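Local atomic coordinates of methyltransferase FkbM (Methylobacillus flagellatus KT, PDB entry 2PY6), a protein that probably acts as a methyltransferase, transferring a methyl group to an acceptor molecule. Residues 215-220 / 245-250; 222-227 / 336-341; 226-231 / 362-367. All coordinates share one frame; numbering follows the deposited sequence.

Overall arrangement
From the N terminus, the loop after helix 203-208 supplies the first half of contacts 1 and 2, and its continuation into strand 229-233 that of contact 3. Contact 1 closes a short loop by bringing 215-220 against the end of helix 239-248, with 24 residues between. Contact 2 joins 222-227 to strand 338-341, and contact 3 joins 226-231 to strand 364-368, each across more than a hundred residues. Strands 229-233, 338-341 and 364-368 are neighbours in one sheet. Contact 1 crosses both others along the chain, while contacts 2 and 3 start together and share D226 and S227. The centres of contacts 1 and 2 are about 9 Å apart; F217 CE1 and F338 CE2, 3.7 Å apart, link them.

Contact 1 of 3, residues 215-220 / 245-250; sequences LYFRSG and IGVTKG
V247, near the C-terminal end of helix 239-248, carries this contact by packing its two methyls against F217 and R218 of the irregular segment 215-220. The helix directly follows strand 229-233, a beta-alpha unit of the Rossmann-like fold, and it ends in a Schellman motif. I245 enters through its carbonyl, which takes part in the helix end. G246 does likewise: its O receives the N-H of K249, with 3.3 Å from K249 N to G246 O.

V247 then supplies the apolar touch. With CG1 anti to its own carbonyl carbon (chi1 -58°), that methyl lies 3.8 Å from F217 CB and also approaches R218 CD, at 4.1 Å. The second methyl, CG2, meets the F217 ring obliquely, 4.1 Å from F217 CD1. The side chains of F217 and V247 cross at about a right angle, and the touch is made at F217 CB and CD1.

R218 offers V247 its CD methylene and sends its guanidinium past it to the second subunit, where D123 and E203 form salt bridges with NH2 and NH1; S213 O of the same chain also binds NH2. E203 of the second subunit packs on V247 as well, placing the contact at the subunit interface. K249 leaves the helix with a positive phi of 55°, its NZ forming a salt bridge with E201 of the second subunit. At G250, where phi is again positive (67°), the backbone N completes the Schellman motif by bonding I245 O, with 2.9 Å from G250 N to I245 O.

Contact 2 of 3, residues 222-227 / 336-341; sequences LRFSDS and PTFIKM
L222 places its CD1 methyl 3.9 Å from F338 CE1, approaching the ring obliquely, with the two side chains crossing at about a right angle. Two residues on, F224 forms a T-shaped (edge-to-face) pair with the same ring. Its CE1 sits over the centre of the F338 face, 3.8 Å above the plane; the planes stand at 81° and the ring centroids are 5.2 Å apart. F338 reaches this position because its CG is anti to the backbone N (chi1 -179°), which swings the ring off strand 338-341 of the Rossmann-like sheet toward the segment. K364 of the neighbouring strand touches both phenylalanines.

At S225 the chain turns: OG accepts the N-H of S227 in an ST turn, with S225 OG to S227 N at 3.1 Å and an N-H...O angle of 167°. S227 OG then reaches D226 OD1 at 3.0 Å, from above the carboxylate plane. The last touch is loose, S227 O lying 4.3 Å from T337 CG2.

Across the two segments the chemistry is therefore apolar, consistent with dispersion plus the attraction of an aromatic C-H edge for a ring's electron-rich face.

Contact 3 of 3, residues 226-231 / 362-367; sequences DSEKMV and KPKLAI
E228 and K364 meet in a salt bridge in which the ammonium faces both carboxylate oxygens unequally. K364 NZ donates to the syn lone pair of E228 OE2, with NZ to OE2 at 2.8 Å, and lies 3.1 Å from E228 OE1 in a bond that is weak. The side chains cross at about a right angle. Two consecutive bends in K364, chi3 -67° and chi4 -68°, curl its end round to the carboxylate, which itself hangs from a chain bent at chi2 (-82°).

The bridge spans one strand of the Rossmann-like sheet: strand 338-341 runs between 229-233 and 364-368, all three parallel, and the charges meet at their N-terminal ends. In related Rossmann-fold methyltransferases the cofactor usually lies at the other, C-terminal, edge of the strands.

A second shell steadies the carboxylate. E228 OE1 also bonds T337 OG1, and E228 OE2 takes the backbone N-H of S225, so each oxygen has a second partner beside the lysine; such a setting would probably keep E228 ionised. T337 is central to this shell: its OG1 also receives the N-H of K229, and its carbonyl O offers K364 NZ a further, weak bond. Backbone bonds join T337 to both K229 and K364, tying the start of the middle strand to its two neighbours.

Contact 1 of 3, residues 215-220 / 245-250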
loop_
_atom_site.group_PDB
_atom_site.type_symbol
_atom_site.label_atom_id
_atom_site.label_comp_id
_atom_site.label_asym_id
_atom_site.label_seq_id
_atom_site.Cartn_x
_atom_site.Cartn_y
_atom_site.Cartn_z
ATOM N N LEU A 215 -11.568 24.523 -2.680
ATOM C CA LEU A 215 -12.368 25.140 -1.635
ATOM C C LEU A 215 -11.664 26.383 -1.102
ATOM O O LEU A 215 -10.498 26.310 -0.816
ATOM C CB LEU A 215 -12.587 24.120 -0.500
ATOM C CG LEU A 215 -13.459 24.438 0.719
ATOM C CD1 LEU A 215 -14.921 24.707 0.401
ATOM C CD2 LEU A 215 -13.341 23.246 1.633
ATOM N N TYR A 216 -12.400 27.491 -1.031
ATOM C CA TYR A 216 -12.025 28.810 -0.488
ATOM C C TYR A 216 -11.123 29.663 -1.338
ATOM O O TYR A 216 -11.382 30.846 -1.469
ATOM C CB TYR A 216 -11.373 28.738 0.917
ATOM C CG TYR A 216 -12.071 27.850 1.913
ATOM C CD1 TYR A 216 -13.428 28.018 2.215
ATOM C CD2 TYR A 216 -11.366 26.887 2.611
ATOM C CE1 TYR A 216 -14.057 27.207 3.164
ATOM C CE2 TYR A 216 -12.002 26.055 3.538
ATOM C CZ TYR A 216 -13.330 26.215 3.813
ATOM O OH TYR A 216 -13.932 25.364 4.736
ATOM N N PHE A 217 -10.044 29.056 -1.865
ATOM C CA PHE A 217 -8.965 29.768 -2.533
ATOM C C PHE A 217 -8.999 29.750 -4.050
ATOM O O PHE A 217 -8.396 30.630 -4.662
ATOM C CB PHE A 217 -7.629 29.231 -2.011
ATOM C CG PHE A 217 -7.465 29.407 -0.515
ATOM C CD1 PHE A 217 -7.258 30.675 0.029
ATOM C CD2 PHE A 217 -7.586 28.328 0.342
ATOM C CE1 PHE A 217 -7.160 30.871 1.413
ATOM C CE2 PHE A 217 -7.486 28.501 1.725
ATOM C CZ PHE A 217 -7.264 29.784 2.259
ATOM N N ARG A 218 -9.710 28.759 -4.634
ATOM C CA ARG A 218 -9.838 28.591 -6.084
ATOM C C ARG A 218 -11.268 28.492 -6.518
ATOM O O ARG A 218 -11.526 27.784 -7.469
ATOM C CB ARG A 218 -8.982 27.378 -6.573
ATOM C CG ARG A 218 -7.604 27.584 -6.015
ATOM C CD ARG A 218 -6.413 26.825 -6.424
ATOM N NE ARG A 218 -6.329 25.567 -5.778
ATOM C CZ ARG A 218 -5.238 24.822 -5.658
ATOM N NH1 ARG A 218 -4.046 25.165 -6.120
ATOM N NH2 ARG A 218 -5.360 23.684 -5.021
ATOM N N SER A 219 -12.171 29.290 -5.913
ATOM C CA SER A 219 -13.610 29.221 -6.222
ATOM C C SER A 219 -14.058 29.805 -7.560
ATOM O O SER A 219 -15.187 29.556 -7.997
ATOM C CB SER A 219 -14.424 29.943 -5.142
ATOM O OG SER A 219 -14.279 31.356 -5.204
ATOM N N GLY A 220 -13.191 30.597 -8.193
ATOM C CA GLY A 220 -13.551 31.327 -9.383
ATOM C C GLY A 220 -14.232 32.668 -9.063
ATOM O O GLY A 220 -14.688 33.350 -9.966
ATOM N N ILE A 245 -1.092 30.051 1.630
ATOM C CA ILE A 245 0.331 30.083 1.261
ATOM C C ILE A 245 0.501 29.784 -0.233
ATOM O O ILE A 245 1.208 30.508 -0.943
ATOM C CB ILE A 245 1.170 29.085 2.102
ATOM C CG1 ILE A 245 1.237 29.541 3.557
ATOM C CG2 ILE A 245 2.602 28.973 1.531
ATOM C CD1 ILE A 245 1.704 28.462 4.538
ATOM N N GLY A 246 -0.156 28.723 -0.706
ATOM C CA GLY A 246 -0.032 28.309 -2.105
ATOM C C GLY A 246 -0.496 29.353 -3.105
ATOM O O GLY A 246 0.261 29.729 -4.011
ATOM N N VAL A 247 -1.720 29.868 -2.931
ATOM C CA VAL A 247 -2.269 30.809 -3.929
ATOM C C VAL A 247 -1.630 32.173 -3.894
ATOM O O VAL A 247 -1.662 32.864 -4.887
ATOM C CB VAL A 247 -3.812 30.955 -3.890
ATOM C CG1 VAL A 247 -4.436 29.601 -4.097
ATOM C CG2 VAL A 247 -4.295 31.630 -2.587
ATOM N N THR A 248 -1.019 32.538 -2.771
ATOM C CA THR A 248 -0.343 33.833 -2.632
ATOM C C THR A 248 1.181 33.740 -2.818
ATOM O O THR A 248 1.870 34.728 -2.712
ATOM C CB THR A 248 -0.580 34.449 -1.226
ATOM O OG1 THR A 248 0.032 33.632 -0.207
ATOM C CG2 THR A 248 -2.051 34.627 -0.950
ATOM N N LYS A 249 1.674 32.533 -3.063
ATOM C CA LYS A 249 3.085 32.252 -3.219
ATOM C C LYS A 249 3.887 32.734 -2.014
ATOM O O LYS A 249 4.901 33.413 -2.162
ATOM C CB LYS A 249 3.611 32.829 -4.526
ATOM C CG LYS A 249 2.938 32.298 -5.777
ATOM C CD LYS A 249 3.708 32.763 -7.030
ATOM C CE LYS A 249 2.844 32.594 -8.303
ATOM N NZ LYS A 249 2.236 31.255 -8.411
ATOM N N GLY A 250 3.435 32.349 -0.824
ATOM C CA GLY A 250 4.113 32.671 0.425
ATOM C C GLY A 250 4.116 34.131 0.804
ATOM O O GLY A 250 5.024 34.581 1.441
#

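Contact 2 of 3, residues 222-227 / 336-341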
loop_
_atom_site.group_PDB
_atom_site.type_symbol
_atom_site.label_atom_id
_atom_site.label_comp_id
_atom_site.label_asym_id
_atom_site.label_seq_id
_atom_site.Cartn_x
_atom_site.Cartn_y
_atom_site.Cartn_z
ATOM N N LEU A 222 -13.190 34.908 -5.918
ATOM C CA LEU A 222 -12.362 35.789 -5.080
ATOM C C LEU A 222 -10.962 36.096 -5.598
ATOM O O LEU A 222 -10.306 35.259 -6.173
ATOM C CB LEU A 222 -12.204 35.174 -3.694
ATOM C CG LEU A 222 -13.489 34.844 -2.907
ATOM C CD1 LEU A 222 -13.076 34.299 -1.589
ATOM C CD2 LEU A 222 -14.441 36.032 -2.706
ATOM N N ARG A 223 -10.520 37.322 -5.351
ATOM C CA ARG A 223 -9.183 37.778 -5.672
ATOM C C ARG A 223 -8.406 37.923 -4.347
ATOM O O ARG A 223 -8.857 38.615 -3.434
ATOM C CB ARG A 223 -9.258 39.159 -6.324
ATOM C CG ARG A 223 -8.006 39.584 -7.041
ATOM C CD ARG A 223 -7.980 41.101 -7.297
ATOM N NE ARG A 223 -7.308 41.814 -6.197
ATOM C CZ ARG A 223 -5.975 41.898 -6.048
ATOM N NH1 ARG A 223 -5.144 41.302 -6.899
ATOM N NH2 ARG A 223 -5.448 42.583 -5.038
ATOM N N PHE A 224 -7.236 37.316 -4.266
ATOM C CA PHE A 224 -6.401 37.443 -3.112
ATOM C C PHE A 224 -5.196 38.306 -3.513
ATOM O O PHE A 224 -4.623 38.129 -4.587
ATOM C CB PHE A 224 -5.961 36.074 -2.605
ATOM C CG PHE A 224 -7.101 35.197 -2.192
ATOM C CD1 PHE A 224 -7.640 35.283 -0.917
ATOM C CD2 PHE A 224 -7.665 34.316 -3.087
ATOM C CE1 PHE A 224 -8.715 34.509 -0.545
ATOM C CE2 PHE A 224 -8.743 33.530 -2.722
ATOM C CZ PHE A 224 -9.270 33.627 -1.441
ATOM N N SER A 225 -4.815 39.238 -2.639
ATOM C CA SER A 225 -3.684 40.084 -2.873
ATOM C C SER A 225 -2.477 39.436 -2.199
ATOM O O SER A 225 -2.544 38.316 -1.686
ATOM C CB SER A 225 -3.941 41.444 -2.252
ATOM O OG SER A 225 -3.897 41.304 -0.857
ATOM N N ASP A 226 -1.372 40.156 -2.194
ATOM C CA ASP A 226 -0.164 39.708 -1.495
ATOM C C ASP A 226 -0.061 40.200 -0.019
ATOM O O ASP A 226 0.958 39.986 0.639
ATOM C CB ASP A 226 1.068 40.139 -2.313
ATOM C CG ASP A 226 1.253 41.659 -2.379
ATOM O OD1 ASP A 226 0.329 42.429 -1.982
ATOM O OD2 ASP A 226 2.337 42.082 -2.857
ATOM N N SER A 227 -1.128 40.822 0.500
ATOM C CA SER A 227 -1.128 41.396 1.838
ATOM C C SER A 227 -2.384 40.987 2.601
ATOM O O SER A 227 -2.943 41.764 3.394
ATOM C CB SER A 227 -1.136 42.912 1.722
ATOM O OG SER A 227 -0.166 43.327 0.805
ATOM N N PRO A 336 -9.380 42.423 9.231
ATOM C CA PRO A 336 -9.102 41.354 8.286
ATOM C C PRO A 336 -9.551 41.704 6.871
ATOM O O PRO A 336 -10.370 42.603 6.657
ATOM C CB PRO A 336 -9.906 40.164 8.836
ATOM C CG PRO A 336 -11.063 40.763 9.507
ATOM C CD PRO A 336 -10.630 42.168 9.981
ATOM N N THR A 337 -8.953 41.008 5.924
ATOM C CA THR A 337 -9.279 41.105 4.515
ATOM C C THR A 337 -10.043 39.854 4.054
ATOM O O THR A 337 -10.648 39.880 2.997
ATOM C CB THR A 337 -7.973 41.233 3.670
ATOM O OG1 THR A 337 -7.156 40.064 3.839
ATOM C CG2 THR A 337 -7.158 42.481 4.080
ATOM N N PHE A 338 -10.029 38.785 4.862
ATOM C CA PHE A 338 -10.656 37.521 4.518
ATOM C C PHE A 338 -11.021 36.733 5.761
ATOM O O PHE A 338 -10.206 36.600 6.683
ATOM C CB PHE A 338 -9.671 36.709 3.649
ATOM C CG PHE A 338 -10.184 35.373 3.193
ATOM C CD1 PHE A 338 -11.432 35.254 2.571
ATOM C CD2 PHE A 338 -9.383 34.252 3.273
ATOM C CE1 PHE A 338 -11.900 34.053 2.132
ATOM C CE2 PHE A 338 -9.848 33.021 2.830
ATOM C CZ PHE A 338 -11.108 32.916 2.254
ATOM N N ILE A 339 -12.267 36.258 5.808
ATOM C CA ILE A 339 -12.711 35.344 6.859
ATOM C C ILE A 339 -13.204 34.019 6.218
ATOM O O ILE A 339 -14.172 33.985 5.431
ATOM C CB ILE A 339 -13.784 35.943 7.821
ATOM C CG1 ILE A 339 -13.264 37.219 8.490
ATOM C CG2 ILE A 339 -14.174 34.907 8.937
ATOM C CD1 ILE A 339 -14.324 38.056 9.135
ATOM N N LYS A 340 -12.465 32.957 6.518
ATOM C CA LYS A 340 -12.816 31.600 6.143
ATOM C C LYS A 340 -13.471 31.030 7.390
ATOM O O LYS A 340 -12.953 31.252 8.507
ATOM C CB LYS A 340 -11.572 30.797 5.762
ATOM C CG LYS A 340 -11.814 29.228 5.676
ATOM C CD LYS A 340 -11.555 28.574 7.040
ATOM C CE LYS A 340 -11.704 27.152 7.064
ATOM N NZ LYS A 340 -10.865 26.638 8.143
HETATM N N MSE A 341 -14.586 30.321 7.224
HETATM C CA MSE A 341 -15.317 29.762 8.351
HETATM C C MSE A 341 -15.867 28.376 8.042
HETATM O O MSE A 341 -16.649 28.192 7.083
HETATM C CB MSE A 341 -16.467 30.670 8.756
HETATM C CG MSE A 341 -17.119 30.280 10.083
HETATM SE SE MSE A 341 -18.561 31.385 10.647
HETATM C CE MSE A 341 -17.608 32.824 11.178
#

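Contact 3 of 3, residues 226-231 / 362-367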
loop_
_atom_site.group_PDB
_atom_site.type_symbol
_atom_site.label_atom_id
_atom_site.label_comp_id
_atom_site.label_asym_id
_atom_site.label_seq_id
_atom_site.Cartn_x
_atom_site.Cartn_y
_atom_site.Cartn_z
ATOM N N ASP A 226 -1.372 40.156 -2.194
ATOM C CA ASP A 226 -0.164 39.708 -1.495
ATOM C C ASP A 226 -0.061 40.200 -0.019
ATOM O O ASP A 226 0.958 39.986 0.639
ATOM C CB ASP A 226 1.068 40.139 -2.313
ATOM C CG ASP A 226 1.253 41.659 -2.379
ATOM O OD1 ASP A 226 0.329 42.429 -1.982
ATOM O OD2 ASP A 226 2.337 42.082 -2.857
ATOM N N SER A 227 -1.128 40.822 0.500
ATOM C CA SER A 227 -1.128 41.396 1.838
ATOM C C SER A 227 -2.384 40.987 2.601
ATOM O O SER A 227 -2.943 41.764 3.394
ATOM C CB SER A 227 -1.136 42.912 1.722
ATOM O OG SER A 227 -0.166 43.327 0.805
ATOM N N GLU A 228 -2.826 39.761 2.387
ATOM C CA GLU A 228 -4.051 39.315 3.023
ATOM C C GLU A 228 -3.857 39.154 4.530
ATOM O O GLU A 228 -2.770 38.842 4.980
ATOM C CB GLU A 228 -4.517 38.005 2.401
ATOM C CG GLU A 228 -4.918 38.143 0.908
ATOM C CD GLU A 228 -6.324 38.665 0.696
ATOM O OE1 GLU A 228 -7.163 38.556 1.614
ATOM O OE2 GLU A 228 -6.629 39.136 -0.423
ATOM N N LYS A 229 -4.947 39.383 5.261
ATOM C CA LYS A 229 -5.051 39.193 6.699
ATOM C C LYS A 229 -6.251 38.277 6.861
ATOM O O LYS A 229 -7.417 38.700 6.725
ATOM C CB LYS A 229 -5.189 40.530 7.455
ATOM C CG LYS A 229 -3.948 41.475 7.306
ATOM C CD LYS A 229 -4.256 42.917 7.779
ATOM C CE LYS A 229 -3.000 43.822 7.763
ATOM N NZ LYS A 229 -3.238 45.302 8.054
HETATM N N MSE A 230 -5.943 37.000 7.080
HETATM C CA MSE A 230 -6.952 35.940 7.160
HETATM C C MSE A 230 -7.314 35.425 8.555
HETATM O O MSE A 230 -6.422 35.061 9.345
HETATM C CB MSE A 230 -6.454 34.712 6.339
HETATM C CG MSE A 230 -7.427 33.621 6.320
HETATM SE SE MSE A 230 -7.099 32.069 5.247
HETATM C CE MSE A 230 -5.582 31.416 5.928
ATOM N N VAL A 231 -8.622 35.405 8.841
ATOM C CA VAL A 231 -9.145 34.750 10.030
ATOM C C VAL A 231 -9.509 33.345 9.523
ATOM O O VAL A 231 -10.390 33.152 8.655
ATOM C CB VAL A 231 -10.367 35.476 10.649
ATOM C CG1 VAL A 231 -10.911 34.728 11.865
ATOM C CG2 VAL A 231 -10.001 36.910 11.022
ATOM N N LYS A 362 -15.704 44.994 5.489
ATOM C CA LYS A 362 -16.146 44.216 4.367
ATOM C C LYS A 362 -15.066 43.276 3.863
ATOM O O LYS A 362 -14.662 43.340 2.699
ATOM C CB LYS A 362 -16.608 45.119 3.233
ATOM C CG LYS A 362 -17.446 44.408 2.172
ATOM C CD LYS A 362 -17.618 45.257 0.935
ATOM C CE LYS A 362 -18.197 44.486 -0.201
ATOM N NZ LYS A 362 -18.070 45.287 -1.419
ATOM N N PRO A 363 -14.614 42.378 4.721
ATOM C CA PRO A 363 -13.645 41.443 4.205
ATOM C C PRO A 363 -14.342 40.422 3.287
ATOM O O PRO A 363 -15.577 40.241 3.361
ATOM C CB PRO A 363 -13.133 40.764 5.453
ATOM C CG PRO A 363 -14.202 40.880 6.427
ATOM C CD PRO A 363 -14.984 42.097 6.106
ATOM N N LYS A 364 -13.564 39.784 2.425
ATOM C CA LYS A 364 -14.064 38.670 1.656
ATOM C C LYS A 364 -14.427 37.600 2.672
ATOM O O LYS A 364 -13.809 37.513 3.748
ATOM C CB LYS A 364 -12.994 38.119 0.709
ATOM C CG LYS A 364 -12.517 39.032 -0.373
ATOM C CD LYS A 364 -11.420 38.385 -1.249
ATOM C CE LYS A 364 -10.103 38.137 -0.539
ATOM N NZ LYS A 364 -9.457 39.397 -0.215
ATOM N N LEU A 365 -15.448 36.805 2.372
ATOM C CA LEU A 365 -15.843 35.725 3.264
ATOM C C LEU A 365 -16.037 34.445 2.479
ATOM O O LEU A 365 -16.587 34.451 1.351
ATOM C CB LEU A 365 -17.183 36.028 3.983
ATOM C CG LEU A 365 -17.400 37.377 4.683
ATOM C CD1 LEU A 365 -18.845 37.532 5.122
ATOM C CD2 LEU A 365 -16.475 37.540 5.883
ATOM N N ALA A 366 -15.627 33.350 3.102
ATOM C CA ALA A 366 -15.886 31.991 2.591
ATOM C C ALA A 366 -16.502 31.270 3.770
ATOM O O ALA A 366 -15.790 30.919 4.734
ATOM C CB ALA A 366 -14.647 31.330 2.118
ATOM N N ILE A 367 -17.825 31.057 3.714
ATOM C CA ILE A 367 -18.575 30.521 4.868
ATOM C C ILE A 367 -19.174 29.162 4.526
ATOM O O ILE A 367 -20.014 29.069 3.615
ATOM C CB ILE A 367 -19.685 31.510 5.309
ATOM C CG1 ILE A 367 -19.164 32.954 5.460
ATOM C CG2 ILE A 367 -20.309 31.079 6.639
ATOM C CD1 ILE A 367 -18.063 33.170 6.539
#